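Local coordinates for protein clan CA, family C40, NlpC/P60 superfamily cysteine peptidase (Trichomonas vaginalis, PDB 6BIO) that is a laterally acquired NlpC/P60 cysteine peptidase that probably cleaves bacterial peptidoglycan, used by the parasite against bacteria, at residues 66-71 and 189-194; 46-51 and 194-199; 18-23 and 118-123; 160-165 and 183-188. One frame throughout, in Å; residues are numbered along the deposited sequence. Where two conformers were deposited one is given.

Contact 1. Residues 66-71 and 189-194; sequences VRIGTE and AYNRLD
Asp194 reaches across to Gly69 with its carboxylate. From CB, CG stands anti to the backbone N (chi1 -164°) and comes to 3.7 Å from Gly69 N. OD1 goes further and accepts a hydrogen bond from Gly69 N at 2.9 Å, with an N-H...O angle of 154°. The N-H comes from above the carboxylate plane. OD1 also lies against Ile68 CA. The other oxygen, OD2, accepts hydrogen bonds from His55 and Asn121. A water joins it to Arg67: the water donates to Asp194 OD2 at 2.9 Å and accepts from Arg67 NH1 at 3.0 Å.

A hairpin turn and a helix end meet here. Ile68 to Glu71 form the type II' turn between strands 63-68 and 71-76, a tight beta hairpin. Asp194, with positive phi, is the C-prime residue of a Schellman motif that ends helix 182-191. The hairpin turn thus docks on the C-terminal end of the helix.

Arg67 NH1 also donates to Gly69 O, in the turn that follows it, at 2.9 Å. The carbonyl oxygen lies in the guanidinium plane. Arg67 NE has a further partner, Gln18. Beside this, the Ile68 side chain crosses that of Asn191 at about a right angle. Ile68 CD1 sits 3.8 Å from Asn191 ND2, while Asn191 OD1 accepts from the backbone N of Tyr53.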
# COMPACT_ATOMS: atom_id res chain seq x y z
N VAL A 66 6.11 12.31 -0.12
CA VAL A 66 5.88 10.89 -0.37
C VAL A 66 4.41 10.65 -0.64
O VAL A 66 3.54 11.41 -0.23
CB VAL A 66 6.45 9.98 0.75
CG1 VAL A 66 7.94 10.26 0.97
CG2 VAL A 66 5.68 10.19 2.07
N ARG A 67 4.15 9.51 -1.27
CA ARG A 67 2.81 9.17 -1.70
C ARG A 67 2.57 7.69 -1.51
O ARG A 67 3.43 6.86 -1.86
CB ARG A 67 2.60 9.54 -3.16
CG ARG A 67 1.20 9.20 -3.72
CD ARG A 67 1.13 9.60 -5.18
NE ARG A 67 1.90 8.77 -6.07
CZ ARG A 67 1.45 7.62 -6.58
NH1 ARG A 67 0.32 7.08 -6.17
NH2 ARG A 67 2.15 7.01 -7.52
N ILE A 68 1.40 7.37 -0.96
CA ILE A 68 0.90 6.00 -0.87
C ILE A 68 -0.50 6.03 -1.48
O ILE A 68 -1.40 6.66 -0.93
CB ILE A 68 0.87 5.49 0.57
CG1 ILE A 68 2.27 5.50 1.18
CG2 ILE A 68 0.24 4.08 0.66
CD1 ILE A 68 2.20 5.58 2.71
N GLY A 69 -0.67 5.45 -2.65
CA GLY A 69 -1.98 5.53 -3.29
C GLY A 69 -2.40 6.96 -3.54
O GLY A 69 -1.68 7.74 -4.16
N THR A 70 -3.57 7.30 -3.04
CA THR A 70 -4.12 8.63 -3.21
C THR A 70 -3.64 9.60 -2.14
O THR A 70 -4.01 10.77 -2.19
CB THR A 70 -5.66 8.61 -3.18
OG1 THR A 70 -6.09 8.07 -1.93
CG2 THR A 70 -6.24 7.73 -4.26
N GLU A 71 -2.87 9.16 -1.15
CA GLU A 71 -2.46 9.98 -0.03
C GLU A 71 -1.04 10.48 -0.23
O GLU A 71 -0.15 9.71 -0.59
CB GLU A 71 -2.54 9.15 1.26
CG GLU A 71 -2.28 9.91 2.55
CD GLU A 71 -3.41 10.84 2.99
OE1 GLU A 71 -4.54 10.70 2.45
OE2 GLU A 71 -3.14 11.71 3.85
N ALA A 189 -0.81 -3.99 5.57
CA ALA A 189 -1.22 -4.84 4.45
C ALA A 189 -1.57 -3.98 3.24
O ALA A 189 -1.19 -4.28 2.11
CB ALA A 189 -2.39 -5.73 4.85
N TYR A 190 -2.34 -2.91 3.47
CA TYR A 190 -2.69 -2.04 2.35
C TYR A 190 -1.51 -1.23 1.84
O TYR A 190 -1.43 -0.94 0.63
CB TYR A 190 -3.96 -1.21 2.68
CG TYR A 190 -5.19 -2.05 2.39
CD1 TYR A 190 -5.63 -2.15 1.09
CD2 TYR A 190 -5.86 -2.76 3.37
CE1 TYR A 190 -6.69 -2.95 0.77
CE2 TYR A 190 -6.93 -3.57 3.05
CZ TYR A 190 -7.37 -3.63 1.74
OH TYR A 190 -8.43 -4.42 1.37
N ASN A 191 -0.53 -0.93 2.69
CA ASN A 191 0.70 -0.29 2.22
C ASN A 191 1.34 -1.13 1.13
O ASN A 191 1.84 -0.61 0.13
CB ASN A 191 1.69 -0.09 3.37
CG ASN A 191 2.98 0.52 2.86
OD1 ASN A 191 3.98 -0.17 2.63
ND2 ASN A 191 2.96 1.81 2.64
N ARG A 192 1.34 -2.46 1.30
CA ARG A 192 1.93 -3.35 0.32
C ARG A 192 1.16 -3.44 -0.99
O ARG A 192 1.68 -3.98 -1.98
CB ARG A 192 2.08 -4.71 0.96
CG ARG A 192 3.17 -4.80 2.04
CD ARG A 192 4.52 -4.45 1.52
NE ARG A 192 5.61 -4.71 2.45
CZ ARG A 192 6.24 -3.79 3.16
NH1 ARG A 192 5.85 -2.55 3.18
NH2 ARG A 192 7.29 -4.14 3.88
N LEU A 193 -0.05 -2.88 -1.04
CA LEU A 193 -0.85 -2.73 -2.25
C LEU A 193 -0.91 -1.28 -2.71
O LEU A 193 -1.70 -0.94 -3.61
CB LEU A 193 -2.27 -3.25 -1.98
CG LEU A 193 -2.29 -4.74 -1.60
CD1 LEU A 193 -3.67 -5.17 -1.16
CD2 LEU A 193 -1.81 -5.67 -2.74
N ASP A 194 -0.07 -0.42 -2.14
CA ASP A 194 -0.02 0.98 -2.53
C ASP A 194 -1.38 1.65 -2.34
O ASP A 194 -1.78 2.50 -3.13
CB ASP A 194 0.51 1.16 -3.95
CG ASP A 194 0.96 2.59 -4.28
OD1 ASP A 194 1.29 3.37 -3.38
OD2 ASP A 194 0.98 2.85 -5.51
O HOH W 1 -1.08 4.51 -6.60

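Contact 2. Residues 46-51 and 194-199; sequences YWLYFD and DIFMHR
Tyr46, Arg199 and Tyr49 carry most of this contact, with Phe196 and His198 placed against the first of them. Tyr46 and Phe196 reach toward each other tip to tip. Phe196 CZ lies over one face of the Tyr46 ring, offset toward the rim, and is 3.9 Å from Tyr46 CZ. The two planes are 36° apart, so this is an oblique pair. His198 crosses Tyr46 at about a right angle. His198 CE1 is 3.7 Å from Tyr46 CD2, which lies in the plane of the imidazole at its edge. Phe196 CE2 sits over the centre of that same imidazole. Tyr46, Phe196 and His198 therefore form an aromatic cluster. The Tyr46 hydroxyl is tied to Glu71.

The cluster joins the edge strand 46-49 to the loop that leaves helix 182-191. The loop lies in the NlpC/P60 sequence region, and its residues 196-199 run nearly perpendicular to the strand. Leu48 CD2 adds a looser apolar touch at the edge of the Phe196 ring.

At the other end of the contact, Arg199 crosses Tyr49. Its CG is anti to the backbone N (chi1 175°) and comes to 3.5 Å from Tyr49 OH. The chain bends at chi2, and CD lies 3.6 Å from Tyr49 CE2. NE then sits over one face of the phenol ring. The Arg199 CZ lies 5.3 Å from the Tyr49 ring centroid, so any cation-pi attraction is weak. Arg199 NH1 has its strong partner in Asp181, a salt bridge.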
# COMPACT_ATOMS: atom_id res chain seq x y z
N TYR A 46 -0.16 12.79 11.01
CA TYR A 46 -0.08 11.41 11.47
C TYR A 46 1.41 11.07 11.44
O TYR A 46 2.25 11.97 11.41
CB TYR A 46 -0.98 10.47 10.62
CG TYR A 46 -0.93 10.67 9.11
CD1 TYR A 46 0.20 10.34 8.36
CD2 TYR A 46 -2.03 11.21 8.43
CE1 TYR A 46 0.21 10.52 6.99
CE2 TYR A 46 -2.01 11.42 7.06
CZ TYR A 46 -0.88 11.09 6.35
OH TYR A 46 -0.75 11.26 4.98
N TRP A 47 1.75 9.78 11.45
CA TRP A 47 3.10 9.29 11.30
C TRP A 47 3.12 8.27 10.18
O TRP A 47 2.09 7.72 9.78
CB TRP A 47 3.56 8.57 12.57
CG TRP A 47 3.74 9.44 13.79
CD1 TRP A 47 4.95 9.82 14.33
CD2 TRP A 47 2.74 9.99 14.65
NE1 TRP A 47 4.76 10.56 15.47
CE2 TRP A 47 3.42 10.68 15.70
CE3 TRP A 47 1.35 9.95 14.66
CZ2 TRP A 47 2.73 11.36 16.73
CZ3 TRP A 47 0.67 10.62 15.70
CH2 TRP A 47 1.37 11.31 16.70
N LEU A 48 4.31 8.00 9.66
CA LEU A 48 4.55 6.82 8.85
C LEU A 48 5.60 5.96 9.53
O LEU A 48 6.26 6.41 10.46
CB LEU A 48 4.96 7.16 7.41
CG LEU A 48 3.88 7.84 6.58
CD1 LEU A 48 4.46 8.21 5.22
CD2 LEU A 48 2.63 6.99 6.45
N TYR A 49 5.72 4.69 9.08
CA TYR A 49 6.35 3.64 9.89
C TYR A 49 7.43 2.87 9.15
O TYR A 49 7.42 2.74 7.93
CB TYR A 49 5.27 2.70 10.47
CG TYR A 49 4.31 3.46 11.33
CD1 TYR A 49 4.66 3.84 12.61
CD2 TYR A 49 3.11 3.93 10.82
CE1 TYR A 49 3.80 4.57 13.41
CE2 TYR A 49 2.27 4.69 11.57
CZ TYR A 49 2.61 5.02 12.87
OH TYR A 49 1.75 5.79 13.64
N PHE A 50 8.34 2.32 9.95
CA PHE A 50 9.46 1.53 9.45
C PHE A 50 9.00 0.47 8.46
O PHE A 50 8.02 -0.24 8.69
CB PHE A 50 10.13 0.87 10.65
CG PHE A 50 11.26 -0.03 10.29
CD1 PHE A 50 12.45 0.47 9.79
CD2 PHE A 50 11.09 -1.39 10.38
CE1 PHE A 50 13.44 -0.41 9.42
CE2 PHE A 50 12.12 -2.28 10.05
CZ PHE A 50 13.27 -1.79 9.55
N ASP A 51 9.72 0.36 7.34
CA ASP A 51 9.54 -0.66 6.32
C ASP A 51 8.29 -0.48 5.48
O ASP A 51 7.98 -1.36 4.69
CB ASP A 51 9.66 -2.07 6.90
CG ASP A 51 10.05 -3.11 5.87
OD1 ASP A 51 11.00 -2.88 5.11
OD2 ASP A 51 9.45 -4.20 5.87
N ASP A 194 -0.07 -0.42 -2.14
CA ASP A 194 -0.02 0.98 -2.53
C ASP A 194 -1.38 1.65 -2.34
O ASP A 194 -1.78 2.50 -3.13
CB ASP A 194 0.51 1.16 -3.95
CG ASP A 194 0.96 2.59 -4.28
OD1 ASP A 194 1.29 3.37 -3.38
OD2 ASP A 194 0.98 2.85 -5.51
N ILE A 195 -2.04 1.32 -1.22
CA ILE A 195 -3.33 1.89 -0.88
C ILE A 195 -3.18 2.44 0.54
O ILE A 195 -2.75 1.72 1.44
CB ILE A 195 -4.45 0.82 -0.95
CG1 ILE A 195 -4.64 0.40 -2.39
CG2 ILE A 195 -5.73 1.36 -0.30
CD1 ILE A 195 -5.47 -0.89 -2.49
N PHE A 196 -3.55 3.70 0.74
CA PHE A 196 -3.45 4.30 2.06
C PHE A 196 -4.70 4.08 2.88
O PHE A 196 -5.82 4.36 2.44
CB PHE A 196 -3.25 5.80 1.94
CG PHE A 196 -3.02 6.46 3.26
CD1 PHE A 196 -1.78 6.41 3.88
CD2 PHE A 196 -4.04 7.14 3.91
CE1 PHE A 196 -1.56 7.01 5.10
CE2 PHE A 196 -3.82 7.73 5.15
CZ PHE A 196 -2.57 7.66 5.74
N MET A 197 -4.51 3.68 4.12
CA MET A 197 -5.52 3.90 5.14
C MET A 197 -4.81 4.51 6.33
O MET A 197 -3.59 4.36 6.46
CB MET A 197 -6.31 2.69 5.56
CG MET A 197 -5.50 1.62 6.17
SD MET A 197 -6.46 0.20 6.89
CE MET A 197 -7.23 -0.42 5.45
N HIS A 198 -5.58 5.14 7.21
CA HIS A 198 -5.04 5.74 8.42
C HIS A 198 -4.62 4.65 9.40
O HIS A 198 -4.86 3.46 9.20
CB HIS A 198 -6.05 6.72 9.02
CG HIS A 198 -6.11 8.01 8.27
ND1 HIS A 198 -5.13 8.98 8.37
CD2 HIS A 198 -7.00 8.47 7.35
CE1 HIS A 198 -5.42 9.98 7.57
NE2 HIS A 198 -6.55 9.70 6.94
N ARG A 199 -3.95 5.08 10.45
CA ARG A 199 -3.24 4.16 11.32
C ARG A 199 -4.08 3.53 12.41
O ARG A 199 -3.78 2.40 12.81
CB ARG A 199 -2.03 4.88 11.92
CG ARG A 199 -1.23 4.11 12.96
CD ARG A 199 -0.65 2.81 12.40
NE ARG A 199 0.16 2.09 13.39
CZ ARG A 199 -0.34 1.28 14.31
NH1 ARG A 199 -1.64 1.19 14.48
NH2 ARG A 199 0.50 0.66 15.10

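Contact 3. Residues 18-23 and 118-123; sequences QTIGRL and LDFNCD
Ile20 lays its CG1 against the backbone and ring of the crossing strand. CG1 is 3.4 Å from Leu118 O and 3.8 Å from Phe120 CD1. It meets the Phe120 ring at the edge, in plane. The Ile20 CD1 methyl touches the same Phe120 CD1.

No direct hydrogen bond links the two segments. Thr19 CA makes a CA-H...O contact of 3.3 Å with Leu118 O. One water accepts from Ile20 N and donates to Leu118 O at 2.7 Å. A second water accepts from Gln18 N and donates to Asp119 OD2 at 2.8 Å. Next to it, Gln18 CB packs on Asp119 OD2 at 3.4 Å, and Gln18 O touches Asp119 CB. OD2 also takes a bond from Tyr15. OD1 takes one from His55 and a weak one from Phe120 N, so both oxygens of this buried acid have partners.

The strands cross at 86°, with axes 5.0 Å apart at closest approach. Leu118 and Asp119 both face Arg127 in a classic beta bulge. Arg127 also bonds to Gln18 O. Strand 19-23 pairs with 53-60 on one side and 80-88 on the other. Strand 80-88 also pairs with 114-122, within the bacterial SH3 region, and so bridges the two crossing strands.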
# COMPACT_ATOMS: atom_id res chain seq x y z
N GLN A 18 8.46 10.00 -10.44
CA GLN A 18 8.59 9.62 -9.04
C GLN A 18 9.62 8.51 -8.92
O GLN A 18 9.93 7.81 -9.87
CB GLN A 18 7.26 9.15 -8.48
CG GLN A 18 6.26 10.26 -8.38
CD GLN A 18 4.82 9.77 -8.24
OE1 GLN A 18 4.44 9.23 -7.19
NE2 GLN A 18 4.01 10.00 -9.27
N THR A 19 10.14 8.34 -7.71
CA THR A 19 11.04 7.25 -7.35
C THR A 19 10.39 6.46 -6.22
O THR A 19 9.28 6.74 -5.79
CB THR A 19 12.43 7.77 -7.00
OG1 THR A 19 12.29 8.74 -5.96
CG2 THR A 19 13.14 8.36 -8.22
N ILE A 20 11.08 5.43 -5.76
CA ILE A 20 10.58 4.51 -4.74
C ILE A 20 11.32 4.78 -3.46
O ILE A 20 12.54 4.84 -3.46
CB ILE A 20 10.79 3.03 -5.13
CG1 ILE A 20 10.12 2.77 -6.47
CG2 ILE A 20 10.25 2.11 -4.04
CD1 ILE A 20 10.42 1.42 -7.06
N GLY A 21 10.58 4.87 -2.36
CA GLY A 21 11.17 4.97 -1.05
C GLY A 21 10.77 3.84 -0.11
O GLY A 21 9.68 3.27 -0.20
N ARG A 22 11.66 3.55 0.81
CA ARG A 22 11.36 2.62 1.89
C ARG A 22 11.72 3.33 3.18
O ARG A 22 12.82 3.88 3.30
CB ARG A 22 12.14 1.29 1.75
CG ARG A 22 11.89 0.34 2.93
CD ARG A 22 12.67 -0.97 2.80
NE ARG A 22 13.99 -0.76 3.27
CZ ARG A 22 14.42 -1.04 4.50
NH1 ARG A 22 13.68 -1.64 5.45
NH2 ARG A 22 15.63 -0.73 4.76
N LEU A 23 10.79 3.32 4.15
CA LEU A 23 11.03 4.01 5.40
C LEU A 23 12.02 3.25 6.26
O LEU A 23 11.90 2.04 6.47
CB LEU A 23 9.74 4.24 6.16
CG LEU A 23 9.13 5.59 5.78
CD1 LEU A 23 8.62 5.59 4.38
CD2 LEU A 23 8.16 6.08 6.69
N LEU A 118 12.58 2.00 -11.42
CA LEU A 118 12.68 3.26 -10.71
C LEU A 118 11.38 3.68 -10.06
O LEU A 118 11.41 4.47 -9.09
CB LEU A 118 13.12 4.39 -11.65
CG LEU A 118 14.44 4.12 -12.41
CD1 LEU A 118 14.76 5.30 -13.32
CD2 LEU A 118 15.58 3.86 -11.51
N ASP A 119 10.23 3.24 -10.59
CA ASP A 119 8.92 3.54 -10.01
C ASP A 119 8.00 2.43 -10.46
O ASP A 119 8.26 1.73 -11.45
CB ASP A 119 8.40 4.93 -10.45
CG ASP A 119 7.21 5.38 -9.68
OD1 ASP A 119 6.93 4.88 -8.55
OD2 ASP A 119 6.53 6.32 -10.15
N PHE A 120 6.93 2.24 -9.69
CA PHE A 120 6.01 1.13 -9.89
C PHE A 120 4.58 1.62 -9.84
O PHE A 120 4.27 2.67 -9.32
CB PHE A 120 6.22 0.02 -8.84
CG PHE A 120 5.82 0.47 -7.46
CD1 PHE A 120 6.63 1.31 -6.71
CD2 PHE A 120 4.61 0.08 -6.89
CE1 PHE A 120 6.26 1.78 -5.50
CE2 PHE A 120 4.22 0.56 -5.64
CZ PHE A 120 5.05 1.40 -4.95
N ASN A 121 3.66 0.80 -10.35
CA ASN A 121 2.23 1.08 -10.30
C ASN A 121 1.90 2.38 -10.99
O ASN A 121 1.01 3.11 -10.58
CB ASN A 121 1.68 1.04 -8.87
CG ASN A 121 0.17 0.97 -8.80
OD1 ASN A 121 -0.49 0.46 -9.70
ND2 ASN A 121 -0.38 1.42 -7.69
N CYS A 122 2.61 2.63 -12.10
CA CYS A 122 2.43 3.88 -12.85
C CYS A 122 1.34 3.70 -13.91
O CYS A 122 1.61 3.65 -15.11
CB CYS A 122 3.74 4.31 -13.51
SG CYS A 122 5.22 4.11 -12.51
N ASP A 123 0.11 3.55 -13.45
CA ASP A 123 -1.05 3.45 -14.33
C ASP A 123 -0.87 2.38 -15.40
O ASP A 123 -1.17 2.61 -16.59
CB ASP A 123 -1.37 4.80 -14.95
CG ASP A 123 -1.67 5.86 -13.90
OD1 ASP A 123 -2.08 5.52 -12.78
OD2 ASP A 123 -1.46 7.03 -14.18
O HOH W 2 7.79 7.78 -12.21
O HOH W 3 13.53 4.65 -7.39

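Contact 4. Residues 160-165 and 183-188; sequences NLVKTK and SGLMQW
The end of helix 154-163 passes helix 182-191 with Val162 and Leu185 nearest, their CA atoms 7.1 Å apart. Trp188 is the main side chain between the helices. Its CG is anti to the backbone N (chi1 168°), and the six-membered ring reaches the other helix. Lys165 crosses it at about a right angle. Lys165 CE lies over one face, toward the rim, 3.4 Å from Trp188 CZ2. At the edge, in the ring plane, Leu161 O sits 3.5 Å from Trp188 CZ3. That carbonyl also accepts from Thr164 OG1 at 2.7 Å, in its plane and on a lone pair. Leu161 CD2 touches Trp188 CH2. Beside the indole, Val162 CG1 packs on Leu185 CG at 4.0 Å, and Met186 CE comes close to the same methyl. Leu185 CD1 meets Lys165 CB.

In NlpC/P60 peptidases the nucleophilic cysteine typically starts the helix that corresponds to 182-191; helix 154-163 packs on it here. No hydrogen bond crosses between the segments. The contact is mostly apolar packing, with Leu161 O at the C-H edge of the indole. Lys165 gives its methylenes to the indole and its NZ to Pro177 O. The nearby ammonium may make CE slightly positive, which would favour its place over the ring.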
# COMPACT_ATOMS: atom_id res chain seq x y z
N ASN A 160 -4.47 -12.30 1.50
CA ASN A 160 -3.22 -13.07 1.48
C ASN A 160 -2.15 -12.38 2.33
O ASN A 160 -1.43 -13.05 3.09
CB ASN A 160 -2.72 -13.29 0.05
CG ASN A 160 -1.32 -13.94 0.05
OD1 ASN A 160 -1.15 -15.13 0.35
ND2 ASN A 160 -0.31 -13.15 -0.28
N LEU A 161 -2.00 -11.06 2.19
CA LEU A 161 -0.94 -10.37 2.94
C LEU A 161 -1.09 -10.55 4.45
O LEU A 161 -0.09 -10.79 5.13
CB LEU A 161 -0.92 -8.89 2.55
CG LEU A 161 -0.21 -8.65 1.22
CD1 LEU A 161 -0.68 -7.38 0.53
CD2 LEU A 161 1.31 -8.60 1.43
N VAL A 162 -2.31 -10.41 5.00
CA VAL A 162 -2.42 -10.62 6.44
C VAL A 162 -2.16 -12.07 6.82
O VAL A 162 -1.62 -12.32 7.91
CB VAL A 162 -3.71 -10.06 7.07
CG1 VAL A 162 -3.83 -8.57 6.87
CG2 VAL A 162 -4.95 -10.80 6.53
N LYS A 163 -2.50 -13.03 5.96
CA LYS A 163 -2.16 -14.42 6.26
C LYS A 163 -0.67 -14.62 6.41
O LYS A 163 -0.25 -15.44 7.20
CB LYS A 163 -2.72 -15.37 5.19
CG LYS A 163 -4.23 -15.46 5.22
CD LYS A 163 -4.76 -16.28 4.04
CE LYS A 163 -6.26 -16.16 3.96
NZ LYS A 163 -6.84 -17.10 2.92
N THR A 164 0.14 -13.87 5.65
CA THR A 164 1.60 -14.02 5.74
C THR A 164 2.12 -13.60 7.10
O THR A 164 3.31 -13.86 7.40
CB THR A 164 2.35 -13.21 4.66
OG1 THR A 164 2.36 -11.82 4.96
CG2 THR A 164 1.81 -13.48 3.26
N LYS A 165 1.29 -12.94 7.92
CA LYS A 165 1.71 -12.49 9.24
C LYS A 165 1.10 -13.30 10.37
O LYS A 165 1.30 -12.95 11.56
CB LYS A 165 1.44 -11.00 9.43
CG LYS A 165 2.20 -10.14 8.39
CD LYS A 165 3.70 -10.29 8.48
CE LYS A 165 4.38 -9.40 7.47
NZ LYS A 165 5.85 -9.32 7.67
N SER A 183 -4.66 -2.41 14.28
CA SER A 183 -4.79 -1.43 13.20
C SER A 183 -3.50 -1.29 12.39
O SER A 183 -3.55 -1.01 11.20
CB SER A 183 -5.23 -0.10 13.82
OG SER A 183 -4.34 0.15 14.90
N GLY A 184 -2.36 -1.56 13.01
CA GLY A 184 -1.10 -1.53 12.26
C GLY A 184 -1.02 -2.63 11.23
O GLY A 184 -0.49 -2.44 10.13
N LEU A 185 -1.57 -3.80 11.55
CA LEU A 185 -1.64 -4.88 10.58
C LEU A 185 -2.44 -4.47 9.36
O LEU A 185 -2.07 -4.79 8.23
CB LEU A 185 -2.23 -6.13 11.27
CG LEU A 185 -2.35 -7.38 10.40
CD1 LEU A 185 -0.97 -7.90 9.94
CD2 LEU A 185 -3.09 -8.47 11.13
N MET A 186 -3.57 -3.76 9.56
CA MET A 186 -4.41 -3.35 8.43
C MET A 186 -3.67 -2.35 7.57
O MET A 186 -3.66 -2.48 6.35
CB MET A 186 -5.70 -2.74 8.94
CG MET A 186 -6.56 -3.55 9.91
SD MET A 186 -7.21 -5.15 9.30
CE MET A 186 -5.85 -6.24 9.74
N GLN A 187 -3.05 -1.35 8.20
CA GLN A 187 -2.39 -0.30 7.43
C GLN A 187 -1.21 -0.88 6.67
O GLN A 187 -0.99 -0.55 5.50
CB GLN A 187 -1.98 0.85 8.33
CG GLN A 187 -1.41 2.03 7.55
CD GLN A 187 -0.87 3.13 8.42
OE1 GLN A 187 -0.00 2.90 9.28
NE2 GLN A 187 -1.33 4.34 8.20
N TRP A 188 -0.44 -1.76 7.32
CA TRP A 188 0.69 -2.40 6.67
C TRP A 188 0.23 -3.17 5.42
O TRP A 188 0.86 -3.11 4.35
CB TRP A 188 1.40 -3.33 7.67
CG TRP A 188 2.38 -4.23 6.95
CD1 TRP A 188 3.62 -3.93 6.56
CD2 TRP A 188 2.09 -5.54 6.44
NE1 TRP A 188 4.14 -4.98 5.82
CE2 TRP A 188 3.22 -5.97 5.72
CE3 TRP A 188 0.99 -6.40 6.52
CZ2 TRP A 188 3.27 -7.21 5.10
CZ3 TRP A 188 1.06 -7.61 5.90
CH2 TRP A 188 2.18 -7.99 5.17

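In the fold
Contacts 1, 2 and 3 all reach the same antiparallel sheet. Contacts 1 and 4 both use helix 182-191. Asp194 belongs to contacts 1 and 2, whose centres are about 7 Å apart. Two side-chain bonds tie contacts 1 and 3. Contact 4 joins helices 154-163 and 182-191, with its centre about 21 Å from that of contact 3, on the opposite side of the chain's centre. Along the sequence, contact 2 spans contact 1, and contact 1 spans contact 4. Contact 3 closes before contact 4 opens, while its segments alternate with those of contacts 1 and 2. The end of helix 182-191 and the loop after it are thus one place where the ten-stranded sheet meets the NlpC/P60 part.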